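Local coordinates for protein glycosyl hydrolase family 26 (Bacteroides ovatus, PDB 4ZXO) that catalyses, as a family 26 beta-mannanase, the hydrolysis of beta-mannan chains, probably including the galactomannan that the bacterium breaks down, at residues Leu65-Leu70 / His103-Lys108; Asp112-Thr117 / Ser170-Gly175. All coordinates share one frame; numbering follows the deposited sequence.

Contact 1 of 2, residues Leu65-Leu70 / His103-Lys108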
# COMPACT_ATOMS: atom_id res chain seq x y z
N LEU A 65 -4.81 -3.26 8.31
CA LEU A 65 -5.41 -2.96 9.62
C LEU A 65 -6.90 -3.34 9.71
O LEU A 65 -7.53 -3.09 10.73
CB LEU A 65 -5.23 -1.49 9.96
CG LEU A 65 -3.79 -1.05 10.06
CD1 LEU A 65 -3.70 0.43 10.47
CD2 LEU A 65 -2.95 -1.98 11.01
N GLY A 66 -7.44 -3.98 8.68
CA GLY A 66 -8.84 -4.35 8.71
C GLY A 66 -9.18 -5.13 9.97
O GLY A 66 -8.46 -6.08 10.34
N GLU A 67 -10.27 -4.69 10.61
CA GLU A 67 -10.85 -5.19 11.89
C GLU A 67 -10.19 -4.60 13.12
O GLU A 67 -10.65 -4.85 14.22
CB GLU A 67 -10.88 -6.73 11.98
CG GLU A 67 -11.72 -7.33 10.84
CD GLU A 67 -12.00 -8.80 11.02
OE1 GLU A 67 -11.80 -9.36 12.12
OE2 GLU A 67 -12.48 -9.41 10.07
N ILE A 68 -9.18 -3.74 12.98
CA ILE A 68 -8.71 -3.02 14.18
C ILE A 68 -9.85 -2.23 14.77
O ILE A 68 -9.93 -2.08 16.02
CB ILE A 68 -7.47 -2.13 13.88
CG1 ILE A 68 -6.72 -1.82 15.23
CG2 ILE A 68 -7.89 -0.84 13.11
CD1 ILE A 68 -5.30 -1.45 15.03
N GLU A 69 -10.77 -1.78 13.92
CA GLU A 69 -11.91 -0.97 14.37
C GLU A 69 -12.84 -1.75 15.29
O GLU A 69 -13.67 -1.12 15.99
CB GLU A 69 -12.70 -0.48 13.16
CG GLU A 69 -13.22 -1.58 12.19
CD GLU A 69 -12.19 -2.09 11.18
OE1 GLU A 69 -10.98 -1.76 11.29
OE2 GLU A 69 -12.60 -2.89 10.28
N LEU A 70 -12.79 -3.09 15.21
CA LEU A 70 -13.62 -3.94 16.08
C LEU A 70 -13.05 -4.13 17.47
O LEU A 70 -13.70 -4.73 18.34
CB LEU A 70 -13.82 -5.28 15.47
CG LEU A 70 -14.46 -5.26 14.08
CD1 LEU A 70 -14.73 -6.69 13.56
CD2 LEU A 70 -15.77 -4.51 14.04
N HIS A 103 -8.69 -2.74 5.05
CA HIS A 103 -9.95 -3.33 4.58
C HIS A 103 -10.98 -3.28 5.74
O HIS A 103 -11.27 -4.30 6.43
CB HIS A 103 -9.73 -4.77 4.08
CG HIS A 103 -9.07 -4.84 2.74
ND1 HIS A 103 -7.71 -4.67 2.55
CD2 HIS A 103 -9.58 -5.16 1.53
CE1 HIS A 103 -7.43 -4.87 1.27
NE2 HIS A 103 -8.55 -5.15 0.63
N VAL A 104 -11.51 -2.08 5.94
CA VAL A 104 -12.37 -1.78 7.08
C VAL A 104 -13.77 -2.37 6.89
O VAL A 104 -14.31 -2.43 5.76
CB VAL A 104 -12.43 -0.24 7.27
CG1 VAL A 104 -12.84 0.50 5.97
CG2 VAL A 104 -13.27 0.24 8.46
N ARG A 105 -14.33 -2.82 8.01
CA ARG A 105 -15.67 -3.36 8.03
C ARG A 105 -16.70 -2.31 7.57
O ARG A 105 -16.44 -1.08 7.54
CB ARG A 105 -16.03 -3.82 9.46
CG ARG A 105 -15.12 -4.88 10.06
CD ARG A 105 -15.21 -6.25 9.42
NE ARG A 105 -16.55 -6.85 9.61
CZ ARG A 105 -16.87 -8.08 9.24
NH1 ARG A 105 -15.97 -8.87 8.72
NH2 ARG A 105 -18.11 -8.54 9.43
N ASN A 106 -17.88 -2.82 7.25
CA ASN A 106 -19.00 -1.98 6.81
C ASN A 106 -19.70 -1.46 8.06
O ASN A 106 -20.32 -2.27 8.79
CB ASN A 106 -19.93 -2.82 5.95
CG ASN A 106 -21.06 -2.04 5.34
OD1 ASN A 106 -21.68 -1.22 5.99
ND2 ASN A 106 -21.34 -2.29 4.08
N PRO A 107 -19.65 -0.13 8.31
CA PRO A 107 -20.19 0.38 9.59
C PRO A 107 -21.72 0.42 9.65
O PRO A 107 -22.28 0.57 10.74
CB PRO A 107 -19.62 1.80 9.69
CG PRO A 107 -19.37 2.22 8.23
CD PRO A 107 -18.94 0.90 7.52
N LYS A 108 -22.39 0.21 8.52
CA LYS A 108 -23.85 0.24 8.53
C LYS A 108 -24.42 -1.18 8.58
O LYS A 108 -25.35 -1.47 9.36
CB LYS A 108 -24.37 0.99 7.29
CG LYS A 108 -25.90 1.13 7.25
CD LYS A 108 -26.21 2.08 6.07
CE LYS A 108 -27.58 2.67 6.09
NZ LYS A 108 -28.61 1.67 5.85
O HOH W 1 -13.24 -8.50 7.58
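Glu-69 meets the backbone of Arg-105 through one carboxylate oxygen: Arg-105 N donates to Glu-69 OE2 over 2.9 Å. The bond is nearly straight, at 170°, and reaches the oxygen from above the carboxylate plane. With CG lodged between the backbone N and the carbonyl carbon (chi1 56°), the chain then bends and crosses both Val-104 and Arg-105 at about a right angle. Val-104 CG2 packs 3.7 Å from Glu-69 CD, and Arg-105 CG comes within 3.2 Å of Glu-69 OE2. Leu-70 adds apolar cover, its CD1 lying 4.0 Å from Arg-105 CG. Where the two backbones come closest, Gly-66 CA sits 3.3 Å from His-103 O, and a beta carbon here would point into that oxygen. Further out, Glu-67 OE2 and Arg-105 NH1 form only a long salt bridge of 3.8 Å, their flat groups almost perpendicular; water 1 spans the pair, giving a hydrogen to Glu-67 OE2 and accepting from Arg-105 NH1 at the guanidinium edge. Arg-105 NH2 is held by Gly-110 O.

Second-shell bonds position the glutamate. Glu-69 OE2 takes a weak bond from Glu-67 N, while Trp-102 NE1 holds OE1. An alanine at Glu-69 would probably leave Arg-105 N and Trp-102 NE1 without their acceptor and open a gap beside Val-104 CG2. Asp-64 serves both segments, bonding Gly-66 N and His-103 ND1. A type II turn over Leu-65 to Ile-68 thus meets the next loop, as neighbouring beta-alpha loops do above adjacent parallel strands of a TIM barrel.

Contact 2 of 2, residues Asp112-Thr117 / Ser170-Gly175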
# COMPACT_ATOMS: atom_id res chain seq x y z
N ASP A 112 -18.34 -7.07 5.79
CA ASP A 112 -16.94 -6.76 5.56
C ASP A 112 -16.76 -5.66 4.45
O ASP A 112 -17.74 -5.03 4.03
CB ASP A 112 -16.16 -8.03 5.22
CG ASP A 112 -16.65 -8.73 3.97
OD1 ASP A 112 -17.25 -8.09 3.12
OD2 ASP A 112 -16.39 -9.95 3.87
N SER A 113 -15.51 -5.40 4.05
CA SER A 113 -15.28 -4.32 3.07
C SER A 113 -16.01 -4.54 1.76
O SER A 113 -16.34 -3.58 1.05
CB SER A 113 -13.81 -4.19 2.72
OG SER A 113 -13.03 -3.94 3.87
N TRP A 114 -16.18 -5.82 1.41
CA TRP A 114 -16.77 -6.23 0.17
C TRP A 114 -18.29 -6.29 0.20
O TRP A 114 -18.93 -6.69 -0.78
CB TRP A 114 -16.25 -7.64 -0.18
CG TRP A 114 -14.76 -7.70 -0.38
CD1 TRP A 114 -14.10 -7.61 -1.57
CD2 TRP A 114 -13.76 -7.89 0.64
NE1 TRP A 114 -12.75 -7.72 -1.35
CE2 TRP A 114 -12.51 -7.89 -0.02
CE3 TRP A 114 -13.80 -8.01 2.05
CZ2 TRP A 114 -11.29 -8.03 0.67
CZ3 TRP A 114 -12.58 -8.16 2.74
CH2 TRP A 114 -11.34 -8.17 2.05
N ASP A 115 -18.89 -5.96 1.34
CA ASP A 115 -20.37 -5.91 1.41
C ASP A 115 -20.87 -4.62 0.75
O ASP A 115 -20.82 -3.56 1.34
CB ASP A 115 -20.81 -6.02 2.87
CG ASP A 115 -22.32 -5.94 3.03
OD1 ASP A 115 -23.02 -5.76 1.99
OD2 ASP A 115 -22.83 -6.06 4.19
N VAL A 116 -21.37 -4.77 -0.48
CA VAL A 116 -21.87 -3.66 -1.28
C VAL A 116 -23.36 -3.78 -1.49
O VAL A 116 -23.91 -3.24 -2.47
CB VAL A 116 -21.07 -3.57 -2.64
CG1 VAL A 116 -19.56 -3.17 -2.31
CG2 VAL A 116 -21.17 -4.86 -3.48
N THR A 117 -24.02 -4.48 -0.56
CA THR A 117 -25.48 -4.65 -0.63
C THR A 117 -26.20 -3.32 -0.48
O THR A 117 -27.30 -3.15 -1.04
CB THR A 117 -26.03 -5.61 0.45
OG1 THR A 117 -25.63 -5.13 1.73
CG2 THR A 117 -25.46 -7.03 0.30
N SER A 170 -16.36 -0.76 -7.78
CA SER A 170 -17.54 -0.76 -6.91
C SER A 170 -17.66 -2.06 -6.12
O SER A 170 -18.74 -2.53 -5.84
CB SER A 170 -18.78 -0.45 -7.74
OG SER A 170 -18.69 0.91 -8.22
N TRP A 171 -16.51 -2.62 -5.74
CA TRP A 171 -16.51 -3.84 -4.96
C TRP A 171 -16.28 -3.60 -3.47
O TRP A 171 -16.38 -4.56 -2.68
CB TRP A 171 -15.46 -4.82 -5.48
CG TRP A 171 -14.12 -4.23 -5.72
CD1 TRP A 171 -13.12 -4.08 -4.81
CD2 TRP A 171 -13.60 -3.84 -6.97
NE1 TRP A 171 -12.00 -3.53 -5.42
CE2 TRP A 171 -12.28 -3.38 -6.75
CE3 TRP A 171 -14.13 -3.77 -8.25
CZ2 TRP A 171 -11.43 -2.94 -7.79
CZ3 TRP A 171 -13.26 -3.30 -9.32
CH2 TRP A 171 -11.95 -2.87 -9.05
N PHE A 172 -15.97 -2.36 -3.07
CA PHE A 172 -15.92 -2.00 -1.65
C PHE A 172 -17.04 -1.02 -1.32
O PHE A 172 -17.55 -0.32 -2.22
CB PHE A 172 -14.57 -1.32 -1.31
CG PHE A 172 -13.38 -2.23 -1.47
CD1 PHE A 172 -13.41 -3.52 -0.96
CD2 PHE A 172 -12.23 -1.77 -2.10
CE1 PHE A 172 -12.29 -4.33 -1.04
CE2 PHE A 172 -11.12 -2.57 -2.21
CZ PHE A 172 -11.14 -3.85 -1.68
N TRP A 173 -17.41 -0.93 -0.04
CA TRP A 173 -18.56 -0.10 0.29
C TRP A 173 -18.32 1.41 0.14
O TRP A 173 -19.27 2.19 0.16
CB TRP A 173 -19.06 -0.42 1.74
CG TRP A 173 -18.11 -0.24 2.86
CD1 TRP A 173 -17.40 -1.24 3.53
CD2 TRP A 173 -17.80 0.99 3.54
NE1 TRP A 173 -16.66 -0.69 4.54
CE2 TRP A 173 -16.89 0.67 4.58
CE3 TRP A 173 -18.20 2.33 3.37
CZ2 TRP A 173 -16.39 1.65 5.47
CZ3 TRP A 173 -17.69 3.32 4.25
CH2 TRP A 173 -16.79 2.97 5.29
N TRP A 174 -17.06 1.80 -0.07
CA TRP A 174 -16.67 3.19 -0.39
C TRP A 174 -16.42 3.39 -1.89
O TRP A 174 -15.88 4.41 -2.27
CB TRP A 174 -15.42 3.59 0.38
CG TRP A 174 -14.22 2.68 0.12
CD1 TRP A 174 -13.34 2.78 -0.93
CD2 TRP A 174 -13.81 1.56 0.89
NE1 TRP A 174 -12.38 1.78 -0.85
CE2 TRP A 174 -12.65 1.01 0.26
CE3 TRP A 174 -14.32 0.94 2.04
CZ2 TRP A 174 -11.95 -0.07 0.79
CZ3 TRP A 174 -13.69 -0.21 2.53
CH2 TRP A 174 -12.49 -0.69 1.90
N GLY A 175 -16.80 2.40 -2.70
CA GLY A 175 -16.51 2.46 -4.12
C GLY A 175 -17.43 3.37 -4.96
O GLY A 175 -18.37 4.03 -4.43
O HOH W 2 -17.72 -6.76 -3.40
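Phe-172 turns its edge onto the face of Trp-114, a T-shaped pair that joins two beta-alpha loops of the TIM barrel, each folded here into a type I turn. The side chains of Trp-114 and Phe-172 run side by side and point the same way, yet the Phe-172 ring and the five-membered ring of Trp-114 stand at 62°, with centroids 5.0 Å apart. Phe-172 CE1 does the touching, 3.4 Å from Trp-114 NE1 and displaced toward the rim. The same indole face also receives Ser-113 CB.

The aromatic series continues along 170-175. Trp-171 places CD1 over the centre of the Phe-172 ring, while its NE1 is bound by Glu-166. Phe-172 CB in turn sits over the centre of the Trp-174 ring, whose CE3 lies over Trp-173. Across the contact, Trp-174 CH2 approaches Ser-113 CB at 3.8 Å.

Main-chain links between the loops are modest. Ser-113 O accepts a weak bond of 3.1 Å from Trp-173 N and a CA-H...O contact from Phe-172. Val-116 packs against the main chain of 170-175, its CG1 3.5 Å from Phe-172 C. Beside it, water 2 donates to both Trp-114 O, at 2.9 Å, and Trp-171 O, at 2.7 Å.

Overall arrangement
The two contacts follow one another in sequence, their centres about 12 Å apart. Both depend on the long loop between strand 97-101 and helix 121-125: residues 103-108 face the loop after strand 60-64, and residues 112-117 face the loop after strand 159-162. Those three strands are consecutive neighbours in the parallel barrel sheet, so the shared loop ties its two flanking loops together. Val-104 O joins the contacts directly, accepting from Ser-113 OG and Trp-173 NE1. These loops leave the C-terminal ends of the strands, the end where TIM-barrel enzymes carry their active sites, and probably help shape the mannanase cleft.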